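Local structure of DUF4439 domain-containing protein (2IB0) at the interface of chains A and B. The protein is of unknown function but folds as a four-helix bundle of the ferritin-like type and packs as a pair in the crystal. Numbering follows the deposited sequence. Chains: chain A/B, Conserved hypothetical alanine RICH protein.

Contact 1: the interface of chains A and B. Residues chain A 115, 118-119; chain B 124, 127-128, 131.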
ATOM      1  N   ARG A 115       0.355  -7.366   6.094  1.00 32.44           N
ATOM      2  CA  ARG A 115       1.045  -8.261   5.155  1.00 32.58           C
ATOM      3  C   ARG A 115       0.988  -9.698   5.651  1.00 31.99           C
ATOM      4  O   ARG A 115       0.885 -10.607   4.854  1.00 31.42           O
ATOM      5  CB  ARG A 115       2.488  -7.823   4.935  1.00 33.12           C
ATOM      6  CG  ARG A 115       3.209  -8.637   3.919  1.00 36.30           C
ATOM      7  CD  ARG A 115       4.607  -8.071   3.642  1.00 38.51           C
ATOM      8  NE  ARG A 115       4.558  -6.636   3.382  1.00 39.87           N
ATOM      9  CZ  ARG A 115       5.002  -5.686   4.202  1.00 43.63           C
ATOM     10  NH1 ARG A 115       5.561  -5.993   5.382  1.00 40.71           N
ATOM     11  NH2 ARG A 115       4.887  -4.411   3.829  1.00 45.17           N
ATOM     12  N   VAL A 118      -2.466 -11.020   4.693  1.00 26.41           N
ATOM     13  CA  VAL A 118      -2.470 -11.338   3.229  1.00 25.96           C
ATOM     14  C   VAL A 118      -1.861 -12.711   3.015  1.00 26.92           C
ATOM     15  O   VAL A 118      -2.373 -13.529   2.235  1.00 26.47           O
ATOM     16  CB  VAL A 118      -1.660 -10.298   2.334  1.00 25.91           C
ATOM     17  CG1 VAL A 118      -1.509 -10.779   0.851  1.00 25.88           C
ATOM     18  CG2 VAL A 118      -2.274  -8.919   2.389  1.00 27.44           C
ATOM     19  N   GLU A 119      -0.709 -12.924   3.649  1.00 28.09           N
ATOM     20  CA  GLU A 119       0.059 -14.137   3.478  1.00 30.15           C
ATOM     21  C   GLU A 119      -0.686 -15.418   3.962  1.00 29.85           C
ATOM     22  O   GLU A 119      -0.655 -16.445   3.298  1.00 28.30           O
ATOM     23  CB  GLU A 119       1.375 -13.946   4.233  1.00 31.11           C
ATOM     24  CG  GLU A 119       2.289 -15.155   4.121  1.00 35.21           C
ATOM     25  CD  GLU A 119       3.639 -14.923   4.776  1.00 40.68           C
ATOM     26  OE1 GLU A 119       3.817 -13.909   5.473  1.00 44.30           O
ATOM     27  OE2 GLU A 119       4.533 -15.758   4.569  1.00 47.16           O
TER
ATOM     28  N   ALA B 124       1.238 -18.044  -1.364  1.00 37.29           N
ATOM     29  CA  ALA B 124       1.506 -16.950  -0.459  1.00 38.30           C
ATOM     30  C   ALA B 124       2.625 -16.055  -0.970  1.00 38.62           C
ATOM     31  O   ALA B 124       2.506 -14.848  -0.847  1.00 38.17           O
ATOM     32  CB  ALA B 124       1.836 -17.469   0.963  1.00 36.42           C
ATOM     33  N   ARG B 127       1.166 -14.013  -3.697  1.00 39.14           N
ATOM     34  CA  ARG B 127       0.189 -13.075  -3.161  1.00 39.33           C
ATOM     35  C   ARG B 127       0.874 -11.901  -2.463  1.00 37.78           C
ATOM     36  O   ARG B 127       0.430 -10.765  -2.557  1.00 36.77           O
ATOM     37  CB  ARG B 127      -0.758 -13.777  -2.204  1.00 40.26           C
ATOM     38  CG  ARG B 127      -1.787 -14.522  -2.984  1.00 43.23           C
ATOM     39  CD  ARG B 127      -2.810 -15.131  -2.098  1.00 48.95           C
ATOM     40  NE  ARG B 127      -2.313 -15.551  -0.791  1.00 52.29           N
ATOM     41  CZ  ARG B 127      -2.070 -16.812  -0.466  1.00 54.82           C
ATOM     42  NH1 ARG B 127      -2.258 -17.761  -1.376  1.00 51.88           N
ATOM     43  NH2 ARG B 127      -1.657 -17.117   0.778  1.00 56.21           N
ATOM     44  N   VAL B 128       1.963 -12.192  -1.768  1.00 35.65           N
ATOM     45  CA  VAL B 128       2.670 -11.152  -1.061  1.00 34.46           C
ATOM     46  C   VAL B 128       3.378 -10.232  -2.056  1.00 33.64           C
ATOM     47  O   VAL B 128       3.393  -9.028  -1.876  1.00 32.46           O
ATOM     48  CB  VAL B 128       3.615 -11.714  -0.008  1.00 34.47           C
ATOM     49  CG1 VAL B 128       4.558 -10.636   0.492  1.00 33.01           C
ATOM     50  CG2 VAL B 128       2.799 -12.377   1.163  1.00 34.30           C
ATOM     51  N   SER B 131       0.650  -7.982  -3.423  1.00 33.53           N
ATOM     52  CA  SER B 131       0.334  -6.967  -2.387  1.00 33.48           C
ATOM     53  C   SER B 131       1.347  -5.848  -2.327  1.00 32.98           C
ATOM     54  O   SER B 131       0.972  -4.711  -2.186  1.00 33.36           O
ATOM     55  CB  SER B 131       0.102  -7.580  -0.988  1.00 33.37           C
ATOM     56  OG  SER B 131       1.293  -7.698  -0.196  1.00 35.66           O
TER
HETATM   57  O   HOH W   1       3.520  -6.396   0.754  1.00 38.31           O
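B:Arg127 NH2 donates to the backbone O of A:Glu119 at 2.8 Å, near the end of helix 96-120. The acceptor lies in the guanidinium plane, but the donor stands 42° above the carbonyl plane and the bond is bent. Farther along, B:Ser131 and A:Arg115 are linked through water. The B:Ser131 hydroxyl donates to the carbonyl O of B:Val128, in its own helix 124-147, with OG 3.0 Å from that oxygen. The side chain allows this because OG sits between the backbone N and the carbonyl carbon (chi1 89°). A water 2.7 Å from B:Ser131 OG carries the link to A:Arg115 NE, meeting it at the edge of the guanidinium and in its plane. Bent at chi3 (-49°), the A:Arg115 chain turns its NE toward this water while its CD lies across B:Val128 CG1 at 4.1 Å.

B:Val128 is the apolar wedge of the patch. One methyl, CG1, takes the aliphatic stretch of A:Arg115 nearly at a right angle; the other, CG2, presses on A:Glu119 CB at 3.7 Å. A:Glu119 CG also rests on the methyl of B:Ala124, and A:Val118 CG1 touches B:Ser131 CB. The patch joins helix 96-120 of one chain to helix 124-147 of the other, helping hold the two bundles together in this possibly biological dimer.

Contact 2: the interface of chains A and B. Residues chain A 118-119, 121, 124, 127; chain B 118-121, 127.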
ATOM      1  N   VAL A 118      -2.466 -11.020   4.693  1.00 26.41           N
ATOM      2  CA  VAL A 118      -2.470 -11.338   3.229  1.00 25.96           C
ATOM      3  C   VAL A 118      -1.861 -12.711   3.015  1.00 26.92           C
ATOM      4  O   VAL A 118      -2.373 -13.529   2.235  1.00 26.47           O
ATOM      5  CB  VAL A 118      -1.660 -10.298   2.334  1.00 25.91           C
ATOM      6  CG1 VAL A 118      -1.509 -10.779   0.851  1.00 25.88           C
ATOM      7  CG2 VAL A 118      -2.274  -8.919   2.389  1.00 27.44           C
ATOM      8  N   GLU A 119      -0.709 -12.924   3.649  1.00 28.09           N
ATOM      9  CA  GLU A 119       0.059 -14.137   3.478  1.00 30.15           C
ATOM     10  C   GLU A 119      -0.686 -15.418   3.962  1.00 29.85           C
ATOM     11  O   GLU A 119      -0.655 -16.445   3.298  1.00 28.30           O
ATOM     12  CB  GLU A 119       1.375 -13.946   4.233  1.00 31.11           C
ATOM     13  CG  GLU A 119       2.289 -15.155   4.121  1.00 35.21           C
ATOM     14  CD  GLU A 119       3.639 -14.923   4.776  1.00 40.68           C
ATOM     15  OE1 GLU A 119       3.817 -13.909   5.473  1.00 44.30           O
ATOM     16  OE2 GLU A 119       4.533 -15.758   4.569  1.00 47.16           O
ATOM     17  N   ALA A 121      -4.132 -15.591   4.879  1.00 34.73           N
ATOM     18  CA  ALA A 121      -5.599 -15.598   4.706  1.00 35.78           C
ATOM     19  C   ALA A 121      -5.967 -16.596   3.654  1.00 35.90           C
ATOM     20  O   ALA A 121      -5.466 -16.513   2.524  1.00 37.16           O
ATOM     21  CB  ALA A 121      -6.124 -14.244   4.318  1.00 35.77           C
ATOM     22  N   ALA A 124      -9.970 -15.391  -0.763  1.00 34.30           N
ATOM     23  CA  ALA A 124      -9.807 -14.212  -1.572  1.00 34.16           C
ATOM     24  C   ALA A 124     -10.444 -13.001  -0.908  1.00 34.52           C
ATOM     25  O   ALA A 124      -9.887 -11.925  -0.972  1.00 34.09           O
ATOM     26  CB  ALA A 124     -10.385 -14.431  -2.930  1.00 33.47           C
ATOM     27  N   ARG A 127      -8.119 -11.915   1.970  1.00 34.46           N
ATOM     28  CA  ARG A 127      -6.891 -11.353   1.407  1.00 35.42           C
ATOM     29  C   ARG A 127      -7.087  -9.992   0.758  1.00 35.18           C
ATOM     30  O   ARG A 127      -6.204  -9.136   0.863  1.00 35.91           O
ATOM     31  CB  ARG A 127      -6.254 -12.267   0.365  1.00 35.79           C
ATOM     32  CG  ARG A 127      -5.766 -13.563   0.900  1.00 37.02           C
ATOM     33  CD  ARG A 127      -4.908 -14.216  -0.162  1.00 40.33           C
ATOM     34  NE  ARG A 127      -5.571 -14.459  -1.440  1.00 41.91           N
ATOM     35  CZ  ARG A 127      -6.368 -15.499  -1.685  1.00 45.39           C
ATOM     36  NH1 ARG A 127      -6.636 -16.386  -0.715  1.00 43.07           N
ATOM     37  NH2 ARG A 127      -6.898 -15.655  -2.901  1.00 43.21           N
TER
ATOM     38  N   VAL B 118      -3.559 -10.522  -6.255  1.00 29.62           N
ATOM     39  CA  VAL B 118      -3.754 -10.913  -4.866  1.00 28.46           C
ATOM     40  C   VAL B 118      -4.916 -11.885  -4.723  1.00 29.23           C
ATOM     41  O   VAL B 118      -4.779 -12.878  -4.025  1.00 26.92           O
ATOM     42  CB  VAL B 118      -3.991  -9.715  -3.867  1.00 28.57           C
ATOM     43  CG1 VAL B 118      -4.271 -10.260  -2.484  1.00 27.74           C
ATOM     44  CG2 VAL B 118      -2.794  -8.746  -3.880  1.00 28.00           C
ATOM     45  N   GLU B 119      -6.063 -11.597  -5.354  1.00 30.99           N
ATOM     46  CA  GLU B 119      -7.215 -12.517  -5.237  1.00 31.95           C
ATOM     47  C   GLU B 119      -6.949 -13.880  -5.820  1.00 30.51           C
ATOM     48  O   GLU B 119      -7.382 -14.839  -5.260  1.00 29.75           O
ATOM     49  CB  GLU B 119      -8.457 -12.074  -6.011  1.00 32.03           C
ATOM     50  CG  GLU B 119      -8.894 -10.695  -5.914  1.00 37.66           C
ATOM     51  CD  GLU B 119     -10.257 -10.525  -6.613  1.00 42.40           C
ATOM     52  OE1 GLU B 119     -10.448  -9.513  -7.253  1.00 42.33           O
ATOM     53  OE2 GLU B 119     -11.118 -11.438  -6.530  1.00 45.76           O
ATOM     54  N   HIS B 120      -6.348 -13.940  -7.007  1.00 31.44           N
ATOM     55  CA  HIS B 120      -6.233 -15.196  -7.765  1.00 32.26           C
ATOM     56  C   HIS B 120      -4.925 -15.939  -7.617  1.00 33.48           C
ATOM     57  O   HIS B 120      -4.849 -17.093  -7.999  1.00 34.86           O
ATOM     58  CB  HIS B 120      -6.484 -14.926  -9.258  1.00 32.59           C
ATOM     59  CG  HIS B 120      -7.865 -14.448  -9.530  1.00 30.40           C
ATOM     60  ND1 HIS B 120      -8.975 -15.176  -9.164  1.00 29.50           N
ATOM     61  CD2 HIS B 120      -8.328 -13.300 -10.074  1.00 29.48           C
ATOM     62  CE1 HIS B 120     -10.065 -14.505  -9.495  1.00 29.56           C
ATOM     63  NE2 HIS B 120      -9.699 -13.367 -10.048  1.00 27.17           N
ATOM     64  N   ALA B 121      -3.903 -15.312  -7.041  1.00 34.84           N
ATOM     65  CA  ALA B 121      -2.628 -16.007  -6.857  1.00 36.42           C
ATOM     66  C   ALA B 121      -2.859 -17.178  -5.944  1.00 37.50           C
ATOM     67  O   ALA B 121      -3.428 -17.011  -4.869  1.00 37.95           O
ATOM     68  CB  ALA B 121      -1.585 -15.106  -6.241  1.00 36.08           C
ATOM     69  N   ARG B 127       1.166 -14.013  -3.697  1.00 39.14           N
ATOM     70  CA  ARG B 127       0.189 -13.075  -3.161  1.00 39.33           C
ATOM     71  C   ARG B 127       0.874 -11.901  -2.463  1.00 37.78           C
ATOM     72  O   ARG B 127       0.430 -10.765  -2.557  1.00 36.77           O
ATOM     73  CB  ARG B 127      -0.758 -13.777  -2.204  1.00 40.26           C
ATOM     74  CG  ARG B 127      -1.787 -14.522  -2.984  1.00 43.23           C
ATOM     75  CD  ARG B 127      -2.810 -15.131  -2.098  1.00 48.95           C
ATOM     76  NE  ARG B 127      -2.313 -15.551  -0.791  1.00 52.29           N
ATOM     77  CZ  ARG B 127      -2.070 -16.812  -0.466  1.00 54.82           C
ATOM     78  NH1 ARG B 127      -2.258 -17.761  -1.376  1.00 51.88           N
ATOM     79  NH2 ARG B 127      -1.657 -17.117   0.778  1.00 56.21           N
TER
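A:Arg127 reaches from helix 124-150 of its four-helix, ferritin-like bundle to the C-terminal end of helix 96-120 in chain B, where its guanidinium takes two successive backbone carbonyls with hydrogen bonds. NE donates to B:Val118 O at 3.1 Å in a nearly straight bond (163° at H), the donor tilted from that carbonyl plane. NH2 donates to B:Glu119 O at 2.5 Å; this bond is bent, with its donor well above the carbonyl plane. Both oxygens lie close to the guanidinium plane, which fixes the rotation of the group. The presumably cationic group would suit the partial negative charge expected at a helix C-terminus. A weak bond of 3.4 Å from A:Arg127 NH1 to A:Ala121 O may help steady the group from its own chain.

In apolar packing across the interface, A:Arg127 CB touches B:Val118 CG1 at 4.0 Å. The A:Ala124 methyl lies beside B:Glu119 O, while its CA backs one face of the A:Arg127 guanidinium, toward the rim.

The two arginines, presumably both cationic, have guanidinium planes 39° apart. Their symmetry is inexact: B:Arg127 bonds through NH2 as already described, but its NE lies 3.6 Å from A:Val118 O without a clear hydrogen bond. The close approach of CD and NE between A:Arg127 and B:Arg127 is doubtful, as is their exact crossing.

The C-alpha centres of contact 1 and contact 2 lie about 6 Å apart, and the patches share A:Val118, A:Glu119 and B:Arg127, making them neighbouring parts of one continuous two-fold interface. Contact 1 follows the flank of helix 96-120 of chain A against helix 124-147 of chain B; contact 2 brings in both A:Arg127 and B:Arg127 and the reciprocal helix end in chain B. Two-fold symmetry repeats the contact 1 packing with the chains exchanged. Together they pair the helical bundles near one end, although the structure alone does not show that this dimer forms in solution.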